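Local coordinates for protein Tox3 (Phaeosphaeria nodorum, PDB 6WES) that acts as a necrotrophic effector of a fungal wheat pathogen, here as the mature part without the pro-domain, a beta-barrel toxin whose recognition in the host involves Snn3, at residues T21-D26 and F81-P86; V27-D32 and I75-D80. One frame throughout, in Å; residues are numbered along the deposited sequence.

Interaction 1 (T21-D26 and F81-P86); sequences TGIQRD and FCLMNP
Ile23 opens the contact with two branches that meet different partners. Ile23 CG2, anti to the backbone N (chi1 -55° places CG1 beside that N instead), comes obliquely against the ring, 3.8 Å from Phe81 CZ. The other branch reaches tip to tip toward Leu83, with Ile23 CD1 4.2 Å from Leu83 CD1. Gln24 has its CB pointing away from 81-86 but lends its carbonyl: Arg25 NE donates to Gln24 O over 2.9 Å, the acceptor lying nearly in the guanidinium plane. That bond goes with a chain bent at chi2 and chi3, running alongside Phe81 the opposite way with Arg25 CD over one ring face, 3.5 Å from Phe81 CE1. The guanidinium completes a cation-pi contact, Arg25 CZ standing 4.8 Å from the centroid of the Phe81 ring almost on the ring normal, although the two planes are inclined by 41°. Met127 and Tyr96 add to the packing round Phe81. With no hydrogen bond between the segments and strand axes 11.4 Å apart at closest, strands 23-26 and 81-85 are not neighbours in a sheet; they run roughly antiparallel and face each other through their side chains, as walls across the interior of a beta barrel do.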
ATOM      1  N   THR A  21      -0.474  17.602 -12.488  1.00 18.57           N
ATOM      2  CA  THR A  21       0.478  16.572 -12.880  1.00 17.97           C
ATOM      3  C   THR A  21       1.663  16.541 -11.923  1.00 17.04           C
ATOM      4  O   THR A  21       1.843  17.421 -11.077  1.00 18.26           O
ATOM      5  CB  THR A  21       0.960  16.801 -14.309  1.00 21.93           C
ATOM      6  OG1 THR A  21       1.560  18.100 -14.385  1.00 21.26           O
ATOM      7  CG2 THR A  21      -0.228  16.745 -15.264  1.00 23.97           C
ATOM      8  N   GLY A  22       2.467  15.488 -12.058  1.00 13.78           N
ATOM      9  CA  GLY A  22       3.667  15.332 -11.256  1.00 12.90           C
ATOM     10  C   GLY A  22       3.436  15.102  -9.778  1.00 14.02           C
ATOM     11  O   GLY A  22       4.275  15.504  -8.949  1.00 14.67           O
ATOM     12  N   ILE A  23       2.347  14.425  -9.414  1.00 12.10           N
ATOM     13  CA  ILE A  23       2.016  14.192  -8.013  1.00 11.67           C
ATOM     14  C   ILE A  23       2.839  13.009  -7.536  1.00 10.72           C
ATOM     15  O   ILE A  23       2.604  11.872  -7.952  1.00 10.60           O
ATOM     16  CB  ILE A  23       0.517  13.928  -7.834  1.00 11.50           C
ATOM     17  CG1 ILE A  23      -0.308  15.078  -8.427  1.00 14.12           C
ATOM     18  CG2 ILE A  23       0.221  13.695  -6.371  1.00 12.08           C
ATOM     19  CD1 ILE A  23      -1.805  14.794  -8.449  1.00 15.96           C
ATOM     20  N   GLN A  24       3.769  13.258  -6.630  1.00 10.89           N
ATOM     21  CA  GLN A  24       4.590  12.201  -6.061  1.00 10.74           C
ATOM     22  C   GLN A  24       4.096  11.829  -4.667  1.00 10.75           C
ATOM     23  O   GLN A  24       3.736  12.700  -3.865  1.00 12.53           O
ATOM     24  CB  GLN A  24       6.046  12.640  -5.981  1.00 12.14           C
ATOM     25  CG  GLN A  24       6.983  11.538  -5.458  1.00 13.98           C
ATOM     26  CD  GLN A  24       8.432  11.896  -5.659  1.00 18.10           C
ATOM     27  OE1 GLN A  24       8.899  11.972  -6.793  1.00 23.70           O
ATOM     28  NE2 GLN A  24       9.147  12.138  -4.567  1.00 19.24           N
ATOM     29  N   ARG A  25       4.073  10.535  -4.374  1.00  9.40           N
ATOM     30  CA  ARG A  25       3.686  10.053  -3.055  1.00  9.77           C
ATOM     31  C   ARG A  25       4.572   8.888  -2.653  1.00 10.71           C
ATOM     32  O   ARG A  25       4.879   8.026  -3.481  1.00 11.27           O
ATOM     33  CB  ARG A  25       2.248   9.517  -3.062  1.00 10.79           C
ATOM     34  CG  ARG A  25       1.185  10.538  -3.464  1.00 13.64           C
ATOM     35  CD  ARG A  25       0.705  11.307  -2.252  1.00 17.36           C
ATOM     36  NE  ARG A  25       1.610  12.387  -1.898  1.00 15.22           N
ATOM     37  CZ  ARG A  25       1.548  13.030  -0.734  1.00 20.21           C
ATOM     38  NH1 ARG A  25       2.392  14.014  -0.458  1.00 23.30           N
ATOM     39  NH2 ARG A  25       0.628  12.691   0.154  1.00 19.89           N
ATOM     40  N   ASP A  26       4.929   8.836  -1.369  1.00 10.12           N
ATOM     41  CA  ASP A  26       5.594   7.691  -0.756  1.00 10.06           C
ATOM     42  C   ASP A  26       4.579   6.984   0.136  1.00 10.49           C
ATOM     43  O   ASP A  26       3.888   7.635   0.918  1.00 11.55           O
ATOM     44  CB  ASP A  26       6.767   8.142   0.127  1.00 10.97           C
ATOM     45  CG  ASP A  26       8.008   8.490  -0.659  1.00 16.98           C
ATOM     46  OD1 ASP A  26       7.918   8.614  -1.890  1.00 19.23           O
ATOM     47  OD2 ASP A  26       9.087   8.683  -0.046  1.00 18.36           O
ATOM     48  N   PHE A  81      -5.845  12.162  -0.095  1.00 11.72           N
ATOM     49  CA  PHE A  81      -5.312  13.496   0.183  1.00 13.14           C
ATOM     50  C   PHE A  81      -6.007  14.502  -0.715  1.00 14.20           C
ATOM     51  O   PHE A  81      -6.592  14.141  -1.728  1.00 14.91           O
ATOM     52  CB  PHE A  81      -3.776  13.571   0.018  1.00 14.06           C
ATOM     53  CG  PHE A  81      -3.285  13.208  -1.357  1.00 13.70           C
ATOM     54  CD1 PHE A  81      -3.187  11.885  -1.743  1.00 14.17           C
ATOM     55  CD2 PHE A  81      -2.921  14.197  -2.262  1.00 14.64           C
ATOM     56  CE1 PHE A  81      -2.744  11.546  -3.015  1.00 14.67           C
ATOM     57  CE2 PHE A  81      -2.488  13.863  -3.540  1.00 14.78           C
ATOM     58  CZ  PHE A  81      -2.390  12.545  -3.907  1.00 15.41           C
ATOM     59  N   CYS A  82      -5.926  15.770  -0.320  1.00 17.79           N
ATOM     60  CA  CYS A  82      -6.591  16.871  -1.006  1.00 22.72           C
ATOM     61  C   CYS A  82      -5.552  17.859  -1.524  1.00 19.61           C
ATOM     62  O   CYS A  82      -4.513  18.083  -0.894  1.00 21.71           O
ATOM     63  CB  CYS A  82      -7.550  17.623  -0.064  1.00 33.95           C
ATOM     64  SG  CYS A  82      -9.211  16.876   0.226  1.00 43.94           S
ATOM     65  N   LEU A  83      -5.837  18.456  -2.678  1.00 14.70           N
ATOM     66  CA  LEU A  83      -5.026  19.550  -3.189  1.00 13.27           C
ATOM     67  C   LEU A  83      -5.966  20.650  -3.650  1.00 17.37           C
ATOM     68  O   LEU A  83      -7.097  20.394  -4.077  1.00 17.91           O
ATOM     69  CB  LEU A  83      -4.125  19.153  -4.369  1.00 14.56           C
ATOM     70  CG  LEU A  83      -3.068  18.051  -4.108  1.00 15.91           C
ATOM     71  CD1 LEU A  83      -2.462  17.569  -5.387  1.00 19.54           C
ATOM     72  CD2 LEU A  83      -1.999  18.535  -3.146  1.00 18.10           C
ATOM     73  N   MET A  84      -5.478  21.877  -3.592  1.00 17.15           N
ATOM     74  CA  MET A  84      -6.270  23.034  -3.970  1.00 21.10           C
ATOM     75  C   MET A  84      -5.461  23.911  -4.911  1.00 24.95           C
ATOM     76  O   MET A  84      -4.248  24.069  -4.740  1.00 26.06           O
ATOM     77  CB  MET A  84      -6.640  23.830  -2.738  1.00 24.03           C
ATOM     78  CG  MET A  84      -7.279  25.157  -3.060  1.00 29.53           C
ATOM     79  SD  MET A  84      -8.162  25.809  -1.650  1.00 31.34           S
ATOM     80  CE  MET A  84      -6.856  26.613  -0.736  1.00 31.41           C
ATOM     81  N   ASN A  85      -6.135  24.442  -5.924  1.00 21.90           N
ATOM     82  CA  ASN A  85      -5.578  25.455  -6.811  1.00 21.69           C
ATOM     83  C   ASN A  85      -6.268  26.759  -6.432  1.00 18.34           C
ATOM     84  O   ASN A  85      -7.432  26.965  -6.795  1.00 16.87           O
ATOM     85  CB  ASN A  85      -5.892  25.092  -8.265  1.00 26.69           C
ATOM     86  CG  ASN A  85      -5.383  26.119  -9.268  1.00 31.16           C
ATOM     87  OD1 ASN A  85      -5.133  27.279  -8.937  1.00 30.95           O
ATOM     88  ND2 ASN A  85      -5.254  25.694 -10.522  1.00 34.54           N
ATOM     89  N   PRO A  86      -5.611  27.663  -5.700  1.00 16.45           N
ATOM     90  CA  PRO A  86      -6.307  28.880  -5.261  1.00 19.59           C
ATOM     91  C   PRO A  86      -6.129  30.037  -6.224  1.00 16.28           C
ATOM     92  O   PRO A  86      -6.158  31.190  -5.799  1.00 16.98           O
ATOM     93  CB  PRO A  86      -5.635  29.198  -3.924  1.00 20.75           C
ATOM     94  CG  PRO A  86      -4.240  28.753  -4.135  1.00 21.49           C
ATOM     95  CD  PRO A  86      -4.286  27.546  -5.065  1.00 20.50           C
TER

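Interaction 2 (V27-D32 and I75-D80); sequences VKVRAD and ITAIHD
With chi1 at -180°, Val27 holds CG1 anti to its backbone N and beside the carbonyl carbon, where this methyl meets Ala77 CB at 4.1 Å. Val29, two residues on, has a different setting, chi1 -60°, and presents its own CG1 to the same methyl, Ala77 CB, at 4.3 Å. One alanine methyl is thus approached by a methyl from each of two valines that project from the same face of strand 23-36. All three residues are buried, and the touch is purely apolar, without a hydrogen bond between the segments.

The alternation of a beta strand explains the pattern. Val27 and Val29 point toward the facing segment, while Lys28 between them points away; on the other side Ala77 points inward and Ile78 away. In this antiparallel barrel the two strands are not paired to each other: strand 23-36 bonds through its backbone to strands 2-16 and 45-53, so what links it to Ala77 is side-chain packing across the interior. The CA atoms of Val27 and Ala77 are only 8.0 Å apart, consistent with the small size of the alanine side chain. Leu98 touches Val27 and Phe102 touches Val29, both from strand 92-105, and Val55 lies against both valines.

The alternate face carries charge. Arg30 grips Asp32 side-on with two nitrogens, one to each carboxylate oxygen: NE to OD2 at 2.8 Å and NH2 to OD1 at 2.9 Å. The second bond is the straighter, at 166°, and uses the syn lone pair of OD1; OD2 is also met on its syn side, with NE somewhat out of the carboxylate plane. Arg30 NH2 also forms a long, weak ion pair with Asp6 OD2 on strand 2-16.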
ATOM      1  N   VAL A  27       4.510   5.661   0.030  1.00 10.73           N
ATOM      2  CA  VAL A  27       3.627   4.836   0.849  1.00 10.00           C
ATOM      3  C   VAL A  27       4.491   3.764   1.493  1.00 10.11           C
ATOM      4  O   VAL A  27       5.241   3.075   0.791  1.00 11.53           O
ATOM      5  CB  VAL A  27       2.518   4.192  -0.003  1.00 10.77           C
ATOM      6  CG1 VAL A  27       1.605   3.338   0.866  1.00 12.79           C
ATOM      7  CG2 VAL A  27       1.700   5.265  -0.705  1.00 14.61           C
ATOM      8  N   LYS A  28       4.419   3.637   2.809  1.00  9.25           N
ATOM      9  CA  LYS A  28       5.205   2.629   3.513  1.00 10.44           C
ATOM     10  C   LYS A  28       4.295   1.798   4.402  1.00  9.87           C
ATOM     11  O   LYS A  28       3.368   2.325   5.034  1.00 10.99           O
ATOM     12  CB  LYS A  28       6.298   3.273   4.380  1.00 12.73           C
ATOM     13  CG  LYS A  28       7.347   4.041   3.598  1.00 12.91           C
ATOM     14  CD  LYS A  28       8.340   4.667   4.540  1.00 15.53           C
ATOM     15  CE  LYS A  28       9.319   5.579   3.804  1.00 18.34           C
ATOM     16  NZ  LYS A  28      10.321   6.166   4.754  1.00 22.32           N
ATOM     17  N   VAL A  29       4.556   0.493   4.440  1.00  9.72           N
ATOM     18  CA  VAL A  29       3.782  -0.423   5.266  1.00  9.18           C
ATOM     19  C   VAL A  29       4.725  -1.320   6.049  1.00 10.14           C
ATOM     20  O   VAL A  29       5.902  -1.477   5.711  1.00  9.69           O
ATOM     21  CB  VAL A  29       2.812  -1.278   4.433  1.00  9.65           C
ATOM     22  CG1 VAL A  29       1.813  -0.382   3.683  1.00 10.58           C
ATOM     23  CG2 VAL A  29       3.579  -2.181   3.449  1.00 11.36           C
ATOM     24  N   ARG A  30       4.182  -1.935   7.101  1.00  8.82           N
ATOM     25  CA  ARG A  30       4.872  -2.946   7.884  1.00  8.55           C
ATOM     26  C   ARG A  30       3.990  -4.184   7.876  1.00  8.63           C
ATOM     27  O   ARG A  30       2.755  -4.069   7.902  1.00  9.85           O
ATOM     28  CB  ARG A  30       5.049  -2.441   9.321  1.00 10.22           C
ATOM     29  CG  ARG A  30       5.604  -3.473  10.293  1.00 12.27           C
ATOM     30  CD  ARG A  30       5.957  -2.814  11.592  1.00 16.33           C
ATOM     31  NE  ARG A  30       6.143  -3.823  12.623  1.00 18.69           N
ATOM     32  CZ  ARG A  30       6.985  -3.712  13.643  1.00 23.76           C
ATOM     33  NH1 ARG A  30       7.753  -2.635  13.778  1.00 26.17           N
ATOM     34  NH2 ARG A  30       7.070  -4.699  14.517  1.00 21.40           N
ATOM     35  N   ALA A  31       4.609  -5.362   7.812  1.00  8.83           N
ATOM     36  CA  ALA A  31       3.896  -6.625   7.991  1.00  8.64           C
ATOM     37  C   ALA A  31       4.484  -7.324   9.201  1.00  9.15           C
ATOM     38  O   ALA A  31       5.717  -7.431   9.331  1.00 10.26           O
ATOM     39  CB  ALA A  31       4.004  -7.543   6.772  1.00 10.48           C
ATOM     40  N   ASP A  32       3.623  -7.795  10.090  1.00  9.22           N
ATOM     41  CA  ASP A  32       4.058  -8.589  11.230  1.00 10.86           C
ATOM     42  C   ASP A  32       3.570 -10.014  11.005  1.00 10.47           C
ATOM     43  O   ASP A  32       2.405 -10.222  10.622  1.00 10.53           O
ATOM     44  CB  ASP A  32       3.536  -7.995  12.551  1.00 12.58           C
ATOM     45  CG  ASP A  32       4.329  -6.751  12.994  1.00 17.56           C
ATOM     46  OD1 ASP A  32       5.278  -6.861  13.806  1.00 19.51           O
ATOM     47  OD2 ASP A  32       4.002  -5.641  12.534  1.00 21.65           O
ATOM     48  N   ILE A  75      -2.011  -7.166  -0.529  1.00 10.49           N
ATOM     49  CA  ILE A  75      -2.956  -6.217   0.056  1.00  8.80           C
ATOM     50  C   ILE A  75      -2.871  -4.917  -0.732  1.00  9.36           C
ATOM     51  O   ILE A  75      -1.883  -4.657  -1.406  1.00 10.21           O
ATOM     52  CB  ILE A  75      -2.621  -6.007   1.552  1.00 10.66           C
ATOM     53  CG1 ILE A  75      -3.831  -5.477   2.340  1.00 10.00           C
ATOM     54  CG2 ILE A  75      -1.422  -5.113   1.740  1.00 12.27           C
ATOM     55  CD1 ILE A  75      -4.935  -6.544   2.550  1.00 14.31           C
ATOM     56  N   THR A  76      -3.915  -4.094  -0.652  1.00  9.35           N
ATOM     57  CA  THR A  76      -3.881  -2.763  -1.253  1.00  9.27           C
ATOM     58  C   THR A  76      -3.915  -1.721  -0.142  1.00 10.00           C
ATOM     59  O   THR A  76      -4.831  -1.731   0.693  1.00 10.88           O
ATOM     60  CB  THR A  76      -5.064  -2.582  -2.210  1.00 12.00           C
ATOM     61  OG1 THR A  76      -4.965  -3.554  -3.266  1.00 18.64           O
ATOM     62  CG2 THR A  76      -5.088  -1.161  -2.793  1.00 14.01           C
ATOM     63  N   ALA A  77      -2.923  -0.837  -0.113  1.00  9.46           N
ATOM     64  CA  ALA A  77      -2.918   0.298   0.804  1.00  8.39           C
ATOM     65  C   ALA A  77      -3.610   1.479   0.143  1.00  9.46           C
ATOM     66  O   ALA A  77      -3.333   1.786  -1.026  1.00 11.90           O
ATOM     67  CB  ALA A  77      -1.471   0.661   1.145  1.00 10.94           C
ATOM     68  N   ILE A  78      -4.485   2.152   0.874  1.00  9.51           N
ATOM     69  CA  ILE A  78      -5.266   3.268   0.350  1.00  9.03           C
ATOM     70  C   ILE A  78      -4.816   4.540   1.051  1.00 10.50           C
ATOM     71  O   ILE A  78      -4.760   4.582   2.287  1.00 12.44           O
ATOM     72  CB  ILE A  78      -6.768   3.054   0.614  1.00 11.16           C
ATOM     73  CG1 ILE A  78      -7.253   1.696   0.123  1.00 15.29           C
ATOM     74  CG2 ILE A  78      -7.585   4.201  -0.000  1.00 14.08           C
ATOM     75  CD1 ILE A  78      -7.290   1.593  -1.381  1.00 16.51           C
ATOM     76  N   HIS A  79      -4.525   5.589   0.272  1.00 10.39           N
ATOM     77  CA  HIS A  79      -4.073   6.878   0.769  1.00 10.85           C
ATOM     78  C   HIS A  79      -4.959   7.951   0.147  1.00 12.81           C
ATOM     79  O   HIS A  79      -5.059   8.024  -1.076  1.00 12.31           O
ATOM     80  CB  HIS A  79      -2.602   7.089   0.346  1.00 13.43           C
ATOM     81  CG  HIS A  79      -2.081   8.474   0.582  1.00 14.53           C
ATOM     82  ND1 HIS A  79      -2.258   9.159   1.759  1.00 15.83           N
ATOM     83  CD2 HIS A  79      -1.355   9.291  -0.221  1.00 13.95           C
ATOM     84  CE1 HIS A  79      -1.677  10.344   1.675  1.00 15.61           C
ATOM     85  NE2 HIS A  79      -1.116  10.444   0.481  1.00 16.01           N
ATOM     86  N   ASP A  80      -5.608   8.770   0.977  1.00 11.59           N
ATOM     87  CA  ASP A  80      -6.455   9.872   0.516  1.00 11.33           C
ATOM     88  C   ASP A  80      -5.797  11.212   0.842  1.00 13.13           C
ATOM     89  O   ASP A  80      -5.234  11.383   1.927  1.00 14.53           O
ATOM     90  CB  ASP A  80      -7.831   9.814   1.208  1.00 18.10           C
ATOM     91  CG  ASP A  80      -8.521   8.474   1.015  1.00 25.00           C
ATOM     92  OD1 ASP A  80      -8.656   8.056  -0.151  1.00 22.69           O
ATOM     93  OD2 ASP A  80      -8.906   7.821   2.023  1.00 28.62           O
TER

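Overall arrangement
Interactions 1 and 2 are consecutive sections of one meeting between strand 23-36 and strand 72-85. Along the chain the order is 21-26, 27-32, 75-80 and 81-86, so the inner pair is enclosed by the outer one, as expected for strands running in opposite senses. Their centres are about 19 Å apart: interaction 2 lies about 3 Å from the centre of the chain, interaction 1 about 18 Å from it and only partly buried. A probable hydrogen bond from Arg25 NH2 to His79 NE2, 2.9 Å long, joins them. Together they connect opposing walls of the barrel, grading from purely apolar contacts at the centre to mixed apolar and cation-pi contacts toward one end.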